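Local coordinates for purine nucleoside phosphorylase (Bacillus licheniformis, PDB 6DZD), which probably catalyses the phosphorolysis of adenosine, inosine and S-methyl-5'-thioadenosine, and probably deaminates adenosine as well, at residues A[7-10]-A[14-17]; A[85-90]-A[147-152]; A[188-193]-A[250-255]; A[231-236]-A[241-246]. One frame throughout, in Å; residues are numbered along the deposited sequence.

Interaction 1. Residues A[7-10]-A[14-17]; sequences FRLD and MLLI
Arg-8 and Leu-16 form a hydrogen-bonded pair of an antiparallel hairpin: the N of Arg-8 lies 2.7 Å from the O of Leu-16, and the N of Leu-16 answers onto the O of Arg-8. Asp-10 and Met-14 repeat this exchange next to the turn, where the bond from Met-14 N to Asp-10 O is the longest of the four at 3.2 Å and reaches its acceptor from above the carbonyl plane.

The apolar contacts lie on the face that carries Phe-7, Leu-9, Leu-15 and Ile-17. The Phe-7 side chain leaves beside its own backbone N (chi1 -64°) and lies alongside Ile-17, both pointing the same way, with CE2 of the ring against CG1 of Ile-17. At the other non-hydrogen-bonded pair, CD1 of Leu-9 rests 3.6 Å from CD2 of Leu-15. With an alanine in place of Phe-7, Ile-17 would probably lose the ring that flanks it and a gap would open on this face.

Charge gathers on the opposite face, where Arg-8 NH2 bridges to Asp-10 OD1 at 3.4 Å within one strand and Leu-16 CD1 nestles beside both groups.

Strand 14-17 continues the sheet through backbone bonds to strand 30-35, leaving strand 7-10 at its margin; Phe-7 and Ile-17 both pack on Tyr-136 of strand 133-139, and Met-14 and Leu-16 on Phe-273 of strand 270-276.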
loop_
_atom_site.group_PDB
_atom_site.type_symbol
_atom_site.label_atom_id
_atom_site.label_comp_id
_atom_site.label_asym_id
_atom_site.label_seq_id
_atom_site.Cartn_x
_atom_site.Cartn_y
_atom_site.Cartn_z
ATOM N N PHE A 7 -8.067 -8.495 -7.196
ATOM C CA PHE A 7 -7.574 -7.675 -8.286
ATOM C C PHE A 7 -7.870 -8.328 -9.632
ATOM O O PHE A 7 -8.045 -9.541 -9.742
ATOM C CB PHE A 7 -6.058 -7.439 -8.136
ATOM C CG PHE A 7 -5.679 -6.658 -6.903
ATOM C CD1 PHE A 7 -5.416 -7.304 -5.704
ATOM C CD2 PHE A 7 -5.610 -5.275 -6.934
ATOM C CE1 PHE A 7 -5.076 -6.575 -4.548
ATOM C CE2 PHE A 7 -5.274 -4.550 -5.787
ATOM C CZ PHE A 7 -5.007 -5.206 -4.594
ATOM N N ARG A 8 -7.912 -7.495 -10.663
ATOM C CA ARG A 8 -8.014 -7.950 -12.042
ATOM C C ARG A 8 -6.838 -7.366 -12.808
ATOM O O ARG A 8 -6.503 -6.192 -12.631
ATOM C CB ARG A 8 -9.328 -7.534 -12.694
ATOM C CG ARG A 8 -9.572 -8.214 -14.026
ATOM C CD ARG A 8 -10.837 -7.712 -14.716
ATOM N NE ARG A 8 -10.673 -6.375 -15.291
ATOM C CZ ARG A 8 -10.950 -5.243 -14.648
ATOM N NH1 ARG A 8 -11.410 -5.282 -13.400
ATOM N NH2 ARG A 8 -10.771 -4.070 -15.250
ATOM N N LEU A 9 -6.186 -8.211 -13.607
ATOM C CA LEU A 9 -5.020 -7.847 -14.406
ATOM C C LEU A 9 -5.419 -7.213 -15.737
ATOM O O LEU A 9 -5.940 -7.900 -16.619
ATOM C CB LEU A 9 -4.146 -9.075 -14.635
ATOM C CG LEU A 9 -2.717 -8.805 -15.116
ATOM C CD1 LEU A 9 -2.075 -7.664 -14.356
ATOM C CD2 LEU A 9 -1.863 -10.067 -15.001
ATOM N N ASP A 10 -5.248 -5.892 -15.855
ATOM C CA ASP A 10 -5.265 -5.200 -17.153
ATOM C C ASP A 10 -3.813 -5.164 -17.625
ATOM O O ASP A 10 -3.084 -4.200 -17.392
ATOM C CB ASP A 10 -5.856 -3.799 -17.038
ATOM C CG ASP A 10 -7.357 -3.801 -17.056
ATOM O OD1 ASP A 10 -7.925 -4.913 -16.996
ATOM O OD2 ASP A 10 -7.971 -2.708 -17.110
ATOM N N MET A 14 -1.321 -2.846 -15.022
ATOM C CA MET A 14 -2.294 -2.518 -13.982
ATOM C C MET A 14 -2.956 -3.742 -13.372
ATOM O O MET A 14 -3.393 -4.650 -14.083
ATOM C CB MET A 14 -3.408 -1.627 -14.525
ATOM C CG MET A 14 -2.956 -0.459 -15.381
ATOM S SD MET A 14 -2.274 0.801 -14.303
ATOM C CE MET A 14 -3.802 1.377 -13.559
ATOM N N LEU A 15 -3.074 -3.726 -12.048
ATOM C CA LEU A 15 -3.980 -4.606 -11.319
ATOM C C LEU A 15 -5.079 -3.744 -10.714
ATOM O O LEU A 15 -4.783 -2.804 -9.972
ATOM C CB LEU A 15 -3.240 -5.375 -10.226
ATOM C CG LEU A 15 -2.403 -6.553 -10.700
ATOM C CD1 LEU A 15 -1.359 -6.896 -9.661
ATOM C CD2 LEU A 15 -3.320 -7.722 -10.968
ATOM N N LEU A 16 -6.339 -4.082 -10.989
ATOM C CA LEU A 16 -7.470 -3.238 -10.616
ATOM C C LEU A 16 -8.422 -3.957 -9.678
ATOM O O LEU A 16 -8.824 -5.092 -9.952
ATOM C CB LEU A 16 -8.244 -2.789 -11.862
ATOM C CG LEU A 16 -7.505 -1.792 -12.756
ATOM C CD1 LEU A 16 -8.272 -1.510 -14.025
ATOM C CD2 LEU A 16 -7.221 -0.482 -11.975
ATOM N N ILE A 17 -8.818 -3.278 -8.602
ATOM C CA ILE A 17 -9.817 -3.805 -7.675
ATOM C C ILE A 17 -11.206 -3.673 -8.303
ATOM O O ILE A 17 -11.799 -2.588 -8.328
ATOM C CB ILE A 17 -9.740 -3.100 -6.317
ATOM C CG1 ILE A 17 -8.395 -3.436 -5.672
ATOM C CG2 ILE A 17 -10.861 -3.568 -5.418
ATOM C CD1 ILE A 17 -7.887 -2.436 -4.640
#

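Interaction 2. Residues A[85-90]-A[147-152]; sequences QTHEDR and IAHAGW
His-149, which gives up the most surface here, meets the ring of His-87 with its edge and carries the amide of Gln-85 over one face. The two imidazoles make a T-shaped pair: their planes stand at 90°, their centroids lie 4.5 Å apart, and CE1 of His-149 points at the middle of the His-87 face, 3.3 Å from NE2 of that ring. His-149 gets there because its CG is anti to the backbone N (chi1 158°), which swings the ring off the strand end toward the 85-90 loop.

Gln-85 comes in with an extended chain and sets NE2 above the centre of the His-149 ring, 3.3 Å from CG, with the amide plane turned 62° from the ring plane. Its OE1 is held by the backbone N of Cys-128, while ND1 of His-149 is hydrogen-bonded to OD2 of Asp-114, so both groups are fixed in rotation from outside. A single water links the backbones, donating to the O of Glu-88 and to the O of His-149.

Replacing His-87 by an alanine would probably leave the CE1 edge of His-149 without its aromatic partner.

His-87 also touches Cys-132. Two histidines beside a cysteine, with an aspartate behind one of them, are consistent with the presumed active site of the YfiH/LACC1 family, set at the end of strand 144-150.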
loop_
_atom_site.group_PDB
_atom_site.type_symbol
_atom_site.label_atom_id
_atom_site.label_comp_id
_atom_site.label_asym_id
_atom_site.label_seq_id
_atom_site.Cartn_x
_atom_site.Cartn_y
_atom_site.Cartn_z
ATOM N N GLN A 85 7.626 8.710 2.254
ATOM C CA GLN A 85 7.264 7.618 3.143
ATOM C C GLN A 85 8.421 7.291 4.077
ATOM O O GLN A 85 9.495 6.876 3.622
ATOM C CB GLN A 85 6.830 6.404 2.328
ATOM C CG GLN A 85 5.495 6.592 1.591
ATOM C CD GLN A 85 5.296 5.574 0.489
ATOM O OE1 GLN A 85 4.980 5.918 -0.649
ATOM N NE2 GLN A 85 5.502 4.306 0.821
ATOM N N THR A 86 8.197 7.470 5.386
ATOM C CA THR A 86 9.236 7.280 6.394
ATOM C C THR A 86 8.982 6.067 7.292
ATOM O O THR A 86 9.579 5.967 8.362
ATOM C CB THR A 86 9.396 8.538 7.254
ATOM O OG1 THR A 86 8.162 8.838 7.910
ATOM C CG2 THR A 86 9.825 9.726 6.414
ATOM N N HIS A 87 8.096 5.153 6.897
ATOM C CA HIS A 87 7.864 3.926 7.657
ATOM C C HIS A 87 7.473 4.198 9.108
ATOM O O HIS A 87 7.830 3.436 10.016
ATOM C CB HIS A 87 9.087 3.013 7.586
ATOM C CG HIS A 87 9.280 2.403 6.232
ATOM N ND1 HIS A 87 9.067 1.064 5.979
ATOM C CD2 HIS A 87 9.601 2.965 5.046
ATOM C CE1 HIS A 87 9.280 0.823 4.700
ATOM N NE2 HIS A 87 9.602 1.961 4.110
ATOM N N GLU A 88 6.708 5.267 9.320
ATOM C CA GLU A 88 6.030 5.578 10.564
ATOM C C GLU A 88 4.524 5.529 10.290
ATOM O O GLU A 88 4.072 4.804 9.391
ATOM C CB GLU A 88 6.502 6.942 11.061
ATOM C CG GLU A 88 8.004 7.144 10.968
ATOM C CD GLU A 88 8.430 8.590 11.178
ATOM O OE1 GLU A 88 8.656 8.964 12.345
ATOM O OE2 GLU A 88 8.602 9.337 10.183
ATOM N N ASP A 89 3.742 6.264 11.075
ATOM C CA ASP A 89 2.305 6.028 11.079
ATOM C C ASP A 89 1.509 7.317 10.918
ATOM O O ASP A 89 0.417 7.445 11.466
ATOM C CB ASP A 89 1.885 5.280 12.339
ATOM C CG ASP A 89 2.120 6.087 13.603
ATOM O OD1 ASP A 89 2.914 7.061 13.578
ATOM O OD2 ASP A 89 1.503 5.742 14.632
ATOM N N ARG A 90 2.032 8.273 10.161
ATOM C CA ARG A 90 1.317 9.518 9.922
ATOM C C ARG A 90 0.302 9.352 8.790
ATOM O O ARG A 90 0.632 8.848 7.709
ATOM C CB ARG A 90 2.304 10.639 9.595
ATOM C CG ARG A 90 1.688 12.023 9.547
ATOM C CD ARG A 90 2.732 13.092 9.218
ATOM N N ILE A 147 -5.546 4.899 1.607
ATOM C CA ILE A 147 -4.488 3.909 1.436
ATOM C C ILE A 147 -3.424 4.135 2.496
ATOM O O ILE A 147 -3.126 5.271 2.878
ATOM C CB ILE A 147 -3.839 3.938 0.024
ATOM C CG1 ILE A 147 -3.324 5.342 -0.323
ATOM C CG2 ILE A 147 -4.813 3.384 -1.064
ATOM C CD1 ILE A 147 -2.585 5.390 -1.639
ATOM N N ALA A 148 -2.834 3.035 2.954
ATOM C CA ALA A 148 -1.773 3.075 3.938
ATOM C C ALA A 148 -0.646 2.112 3.562
ATOM O O ALA A 148 -0.878 1.005 3.055
ATOM C CB ALA A 148 -2.325 2.756 5.320
ATOM N N HIS A 149 0.577 2.530 3.892
ATOM C CA HIS A 149 1.804 1.789 3.625
ATOM C C HIS A 149 2.356 1.232 4.936
ATOM O O HIS A 149 2.789 2.001 5.810
ATOM C CB HIS A 149 2.816 2.717 2.951
ATOM C CG HIS A 149 4.244 2.278 3.083
ATOM N ND1 HIS A 149 5.104 2.822 4.015
ATOM C CD2 HIS A 149 4.974 1.384 2.372
ATOM C CE1 HIS A 149 6.297 2.266 3.886
ATOM N NE2 HIS A 149 6.248 1.394 2.893
ATOM N N ALA A 150 2.374 -0.103 5.061
ATOM C CA ALA A 150 2.747 -0.754 6.323
ATOM C C ALA A 150 3.845 -1.783 6.093
ATOM O O ALA A 150 3.555 -2.909 5.689
ATOM C CB ALA A 150 1.549 -1.430 6.981
ATOM N N GLY A 151 5.097 -1.398 6.372
ATOM C CA GLY A 151 6.170 -2.355 6.557
ATOM C C GLY A 151 6.050 -2.991 7.928
ATOM O O GLY A 151 5.004 -2.934 8.575
ATOM N N TRP A 152 7.143 -3.584 8.396
ATOM C CA TRP A 152 7.080 -4.138 9.742
ATOM C C TRP A 152 6.964 -3.032 10.787
ATOM O O TRP A 152 6.285 -3.213 11.815
ATOM C CB TRP A 152 8.286 -5.036 10.019
ATOM C CG TRP A 152 9.578 -4.322 10.294
ATOM C CD1 TRP A 152 10.617 -4.151 9.424
ATOM C CD2 TRP A 152 9.989 -3.713 11.528
ATOM N NE1 TRP A 152 11.645 -3.473 10.035
ATOM C CE2 TRP A 152 11.288 -3.193 11.328
ATOM C CE3 TRP A 152 9.385 -3.554 12.782
ATOM C CZ2 TRP A 152 11.992 -2.517 12.336
ATOM C CZ3 TRP A 152 10.087 -2.884 13.780
ATOM C CH2 TRP A 152 11.380 -2.377 13.546
HETATM O O HOH W 1 4.653 2.894 7.548
#

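Interaction 3. Residues A[188-193]-A[250-255]; sequences SCCYTV and TSCERS. With ZN (zinc ion), chain C.
Cys-190 and Ser-251 bring the two backbones closest, with CA atoms 6.7 Å apart, and as no hydrogen bond crosses between 188-193 and 250-255 it is a zinc ion that ties them together. Three thiolates of these segments bind it: SG of Cys-189 lies 2.3 Å from the zinc, SG of Cys-190 2.2 Å, and SG of Cys-252 2.3 Å. Cys-249, just ahead of 250-255, supplies the fourth sulfur, making a Cys4 site built from a vicinal pair and a CxxC.

The adjacent Cys-189 and Cys-190 reach the ion with different first torsions: SG of Cys-189 sits between its own backbone N and carbonyl carbon (chi1 41°), whereas SG of Cys-190 lies beside its N (chi1 -36°). Across the site, SG of Cys-252 is 4.0 Å from SG of Cys-189 and 3.6 Å from SG of Cys-190, distances set by the shared metal.

Ser-251 brings CB and OG against Cys-190, its OG 3.4 Å from SG of Cys-190, and so packs beside one metal ligand.

The site lies at the surface. The chain beyond Cys-190 runs into strand 192-193, which pairs with strand 220-223, while Thr-250 is bonded through its backbone to Ala-185 and the O of Ser-251 receives Arg-262; the zinc thus joins the approach to the small three-stranded sheet to the long loop before strand 270-276.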
loop_
_atom_site.group_PDB
_atom_site.type_symbol
_atom_site.label_atom_id
_atom_site.label_comp_id
_atom_site.label_asym_id
_atom_site.label_seq_id
_atom_site.Cartn_x
_atom_site.Cartn_y
_atom_site.Cartn_z
ATOM N N SER A 188 5.001 -14.616 4.267
ATOM C CA SER A 188 5.813 -15.243 5.300
ATOM C C SER A 188 6.720 -16.295 4.699
ATOM O O SER A 188 7.768 -16.596 5.273
ATOM C CB SER A 188 4.933 -15.839 6.402
ATOM O OG SER A 188 4.065 -16.836 5.904
ATOM N N CYS A 189 6.372 -16.786 3.509
ATOM C CA CYS A 189 7.229 -17.705 2.780
ATOM C C CYS A 189 8.630 -17.145 2.590
ATOM O O CYS A 189 9.602 -17.898 2.633
ATOM C CB CYS A 189 6.614 -18.028 1.423
ATOM S SG CYS A 189 5.880 -16.608 0.606
ATOM N N CYS A 190 8.769 -15.833 2.406
ATOM C CA CYS A 190 10.074 -15.256 2.096
ATOM C C CYS A 190 10.557 -14.242 3.124
ATOM O O CYS A 190 11.521 -13.531 2.832
ATOM C CB CYS A 190 10.077 -14.564 0.728
ATOM S SG CYS A 190 9.087 -15.334 -0.545
ATOM N N TYR A 191 9.914 -14.109 4.286
ATOM C CA TYR A 191 10.207 -12.992 5.191
ATOM C C TYR A 191 10.559 -13.488 6.595
ATOM O O TYR A 191 9.699 -14.033 7.300
ATOM C CB TYR A 191 9.023 -12.031 5.250
ATOM C CG TYR A 191 9.335 -10.734 5.967
ATOM C CD1 TYR A 191 10.492 -10.019 5.670
ATOM C CD2 TYR A 191 8.472 -10.216 6.943
ATOM C CE1 TYR A 191 10.781 -8.825 6.317
ATOM C CE2 TYR A 191 8.764 -9.029 7.594
ATOM C CZ TYR A 191 9.920 -8.335 7.274
ATOM O OH TYR A 191 10.239 -7.152 7.917
ATOM N N THR A 192 11.816 -13.291 7.009
ATOM C CA THR A 192 12.230 -13.647 8.362
ATOM C C THR A 192 12.799 -12.431 9.084
ATOM O O THR A 192 13.441 -11.582 8.476
ATOM C CB THR A 192 13.255 -14.801 8.387
ATOM O OG1 THR A 192 14.466 -14.403 7.732
ATOM C CG2 THR A 192 12.684 -16.073 7.725
ATOM N N VAL A 193 12.542 -12.341 10.388
ATOM C CA VAL A 193 12.864 -11.154 11.176
ATOM C C VAL A 193 13.558 -11.577 12.466
ATOM O O VAL A 193 13.506 -12.736 12.875
ATOM C CB VAL A 193 11.613 -10.298 11.478
ATOM C CG1 VAL A 193 11.033 -9.751 10.178
ATOM C CG2 VAL A 193 10.574 -11.106 12.245
ATOM N N THR A 250 5.192 -10.562 -3.245
ATOM C CA THR A 250 6.022 -9.761 -4.141
ATOM C C THR A 250 7.384 -10.414 -4.378
ATOM O O THR A 250 7.962 -10.269 -5.467
ATOM C CB THR A 250 6.162 -8.328 -3.600
ATOM O OG1 THR A 250 6.701 -8.337 -2.274
ATOM C CG2 THR A 250 4.816 -7.639 -3.585
ATOM N N SER A 251 7.911 -11.128 -3.380
ATOM C CA SER A 251 9.157 -11.866 -3.570
ATOM C C SER A 251 8.980 -13.035 -4.542
ATOM O O SER A 251 9.811 -13.244 -5.435
ATOM C CB SER A 251 9.674 -12.363 -2.218
ATOM O OG SER A 251 10.853 -13.125 -2.363
ATOM N N CYS A 252 7.904 -13.807 -4.384
ATOM C CA CYS A 252 7.743 -15.006 -5.196
ATOM C C CYS A 252 7.456 -14.674 -6.655
ATOM O O CYS A 252 8.021 -15.299 -7.558
ATOM C CB CYS A 252 6.630 -15.876 -4.626
ATOM S SG CYS A 252 7.078 -16.806 -3.172
ATOM N N GLU A 253 6.617 -13.677 -6.911
ATOM C CA GLU A 253 6.124 -13.412 -8.265
ATOM C C GLU A 253 7.169 -12.603 -9.019
ATOM O O GLU A 253 7.109 -11.374 -9.108
ATOM C CB GLU A 253 4.781 -12.687 -8.222
ATOM C CG GLU A 253 3.677 -13.364 -7.379
ATOM C CD GLU A 253 3.246 -14.700 -7.951
ATOM O OE1 GLU A 253 2.532 -15.468 -7.254
ATOM O OE2 GLU A 253 3.646 -14.982 -9.101
ATOM N N ARG A 254 8.125 -13.311 -9.618
ATOM C CA ARG A 254 9.257 -12.623 -10.224
ATOM C C ARG A 254 8.863 -11.901 -11.514
ATOM O O ARG A 254 9.422 -10.849 -11.826
ATOM C CB ARG A 254 10.386 -13.627 -10.496
ATOM C CG ARG A 254 11.047 -14.229 -9.252
ATOM C CD ARG A 254 11.012 -15.783 -9.245
ATOM N NE ARG A 254 11.833 -16.384 -10.305
ATOM C CZ ARG A 254 13.154 -16.542 -10.228
ATOM N NH1 ARG A 254 13.833 -17.081 -11.246
ATOM N NH2 ARG A 254 13.800 -16.145 -9.129
ATOM N N SER A 255 7.869 -12.395 -12.239
ATOM C CA SER A 255 7.499 -11.717 -13.471
ATOM C C SER A 255 6.539 -10.559 -13.241
ATOM O O SER A 255 6.220 -9.854 -14.199
ATOM C CB SER A 255 6.928 -12.709 -14.503
ATOM O OG SER A 255 6.190 -13.765 -13.905
HETATM ZN ZN ZN C . 7.011 -15.598 -1.163
#

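Interaction 4. Residues A[231-236]-A[241-246]; sequences QLLVHA and GQIEVS
Leu-233 and Val-234 of helix 225-236 meet strand 243-245 through one side chain, Ile-243, and the contact between the segments is entirely apolar. CD1 of Ile-243 is the atom that reaches across: it comes 3.6 Å from CB of Leu-233 and 3.9 Å from CG2 of Val-234, so that the end of the isoleucine lies against two successive residues of the helix. Its other branch is used too, CG2 of Ile-243 standing 4.0 Å from CD1 of Leu-233. The two branches part at CB, CG1 lying beside the backbone N (chi1 -55°) and CG2 anti to it, which lets one side chain touch both the root and the end of the leucine. Val-234 contributes at the exposed margin, while Leu-233 and Ile-243 are buried.

No hydrogen bond crosses between the two segments. On the helix, the N of His-235 is bonded to the O of Gln-231 at 2.9 Å, and the N of Ala-236 to the O of Leu-232 in the same way. The strand spends its backbone on its neighbour, Glu-244 bonding to Ala-180 and Ile-182, and the NE2 of Gln-242 reaches the O atoms of Ala-176 and Ile-178.

In the fold this is helix-on-sheet packing: strand 243-245 lies parallel to strand 179-182 at the margin of the sheet, and Leu-233 also presses on Ala-180 of that strand and on Ala-160 and Val-164 of helix 159-169.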
loop_
_atom_site.group_PDB
_atom_site.type_symbol
_atom_site.label_atom_id
_atom_site.label_comp_id
_atom_site.label_asym_id
_atom_site.label_seq_id
_atom_site.Cartn_x
_atom_site.Cartn_y
_atom_site.Cartn_z
ATOM N N GLN A 231 -5.518 -8.633 11.181
ATOM C CA GLN A 231 -5.938 -8.691 12.572
ATOM C C GLN A 231 -6.188 -7.297 13.116
ATOM O O GLN A 231 -7.140 -7.081 13.872
ATOM C CB GLN A 231 -4.893 -9.426 13.410
ATOM C CG GLN A 231 -4.919 -10.934 13.252
ATOM C CD GLN A 231 -4.072 -11.659 14.284
ATOM O OE1 GLN A 231 -4.033 -11.280 15.454
ATOM N NE2 GLN A 231 -3.411 -12.730 13.856
ATOM N N LEU A 232 -5.374 -6.324 12.702
ATOM C CA LEU A 232 -5.530 -4.976 13.221
ATOM C C LEU A 232 -6.790 -4.299 12.698
ATOM O O LEU A 232 -7.406 -3.511 13.426
ATOM C CB LEU A 232 -4.306 -4.153 12.866
ATOM C CG LEU A 232 -3.099 -4.504 13.727
ATOM C CD1 LEU A 232 -1.827 -4.054 13.011
ATOM C CD2 LEU A 232 -3.235 -3.882 15.116
ATOM N N LEU A 233 -7.207 -4.621 11.463
ATOM C CA LEU A 233 -8.470 -4.109 10.931
ATOM C C LEU A 233 -9.662 -4.686 11.687
ATOM O O LEU A 233 -10.572 -3.946 12.080
ATOM C CB LEU A 233 -8.580 -4.428 9.440
ATOM C CG LEU A 233 -7.518 -3.808 8.528
ATOM C CD1 LEU A 233 -7.606 -4.333 7.086
ATOM C CD2 LEU A 233 -7.618 -2.301 8.550
ATOM N N VAL A 234 -9.663 -6.005 11.920
ATOM C CA VAL A 234 -10.762 -6.634 12.646
ATOM C C VAL A 234 -10.831 -6.080 14.063
ATOM O O VAL A 234 -11.915 -5.799 14.596
ATOM C CB VAL A 234 -10.599 -8.164 12.655
ATOM C CG1 VAL A 234 -11.718 -8.816 13.466
ATOM C CG2 VAL A 234 -10.549 -8.722 11.235
ATOM N N HIS A 235 -9.664 -5.927 14.694
ATOM C CA HIS A 235 -9.587 -5.276 15.990
ATOM C C HIS A 235 -10.164 -3.873 15.910
ATOM O O HIS A 235 -10.906 -3.446 16.800
ATOM C CB HIS A 235 -8.130 -5.249 16.439
ATOM C CG HIS A 235 -7.897 -4.584 17.759
ATOM N ND1 HIS A 235 -8.157 -5.206 18.962
ATOM C CD2 HIS A 235 -7.382 -3.371 18.061
ATOM C CE1 HIS A 235 -7.835 -4.393 19.950
ATOM N NE2 HIS A 235 -7.355 -3.277 19.431
ATOM N N ALA A 236 -9.883 -3.161 14.821
ATOM C CA ALA A 236 -10.347 -1.789 14.721
ATOM C C ALA A 236 -11.851 -1.689 14.516
ATOM O O ALA A 236 -12.408 -0.598 14.668
ATOM C CB ALA A 236 -9.616 -1.077 13.596
ATOM N N GLY A 241 -15.516 -10.271 7.105
ATOM C CA GLY A 241 -16.092 -10.535 5.801
ATOM C C GLY A 241 -15.835 -9.432 4.795
ATOM O O GLY A 241 -15.824 -9.683 3.586
ATOM N N GLN A 242 -15.618 -8.202 5.270
ATOM C CA GLN A 242 -15.380 -7.055 4.407
ATOM C C GLN A 242 -13.894 -6.771 4.203
ATOM O O GLN A 242 -13.532 -5.646 3.835
ATOM C CB GLN A 242 -16.077 -5.820 4.967
ATOM C CG GLN A 242 -17.476 -5.611 4.432
ATOM C CD GLN A 242 -18.377 -4.912 5.430
ATOM O OE1 GLN A 242 -19.504 -5.356 5.676
ATOM N NE2 GLN A 242 -17.894 -3.813 6.003
ATOM N N ILE A 243 -13.027 -7.746 4.471
ATOM C CA ILE A 243 -11.592 -7.626 4.221
ATOM C C ILE A 243 -11.166 -8.720 3.240
ATOM O O ILE A 243 -11.461 -9.906 3.445
ATOM C CB ILE A 243 -10.776 -7.695 5.527
ATOM C CG1 ILE A 243 -11.274 -6.650 6.516
ATOM C CG2 ILE A 243 -9.285 -7.493 5.258
ATOM C CD1 ILE A 243 -10.686 -6.826 7.884
ATOM N N GLU A 244 -10.474 -8.324 2.177
ATOM C CA GLU A 244 -9.956 -9.273 1.202
ATOM C C GLU A 244 -8.443 -9.125 1.121
ATOM O O GLU A 244 -7.931 -8.025 0.878
ATOM C CB GLU A 244 -10.613 -9.073 -0.172
ATOM C CG GLU A 244 -12.151 -9.137 -0.181
ATOM C CD GLU A 244 -12.686 -10.548 -0.229
ATOM O OE1 GLU A 244 -11.948 -11.486 0.182
ATOM O OE2 GLU A 244 -13.843 -10.726 -0.704
ATOM N N VAL A 245 -7.737 -10.232 1.318
ATOM C CA VAL A 245 -6.280 -10.269 1.334
ATOM C C VAL A 245 -5.789 -10.946 0.062
ATOM O O VAL A 245 -6.085 -12.119 -0.175
ATOM C CB VAL A 245 -5.768 -11.004 2.574
ATOM C CG1 VAL A 245 -4.268 -11.038 2.570
ATOM C CG2 VAL A 245 -6.334 -10.333 3.831
ATOM N N SER A 246 -5.021 -10.213 -0.739
ATOM C CA SER A 246 -4.382 -10.780 -1.916
ATOM C C SER A 246 -3.351 -11.822 -1.500
ATOM O O SER A 246 -2.574 -11.602 -0.568
ATOM C CB SER A 246 -3.716 -9.669 -2.725
ATOM O OG SER A 246 -2.876 -10.188 -3.737
#

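In the fold
Interactions 2 and 4 reach the same mixed sheet, at strand 144-150 and at the outermost strand 243-245, with centres about 17 Å apart; one is a polar, aromatic cluster at a strand end, the other a buried apolar contact with a helix. Interaction 1 belongs to the other six-stranded sheet, is partly buried and alone rests on backbone bonds between its segments; its Phe-7 touches Ser-246 of interaction 4. Interaction 3, at the surface, relies on a metal instead of packing. It meets interaction 2 where Trp-152 packs on Tyr-191, and its chain loop encloses interaction 4, whose second segment closely precedes residues 250-255.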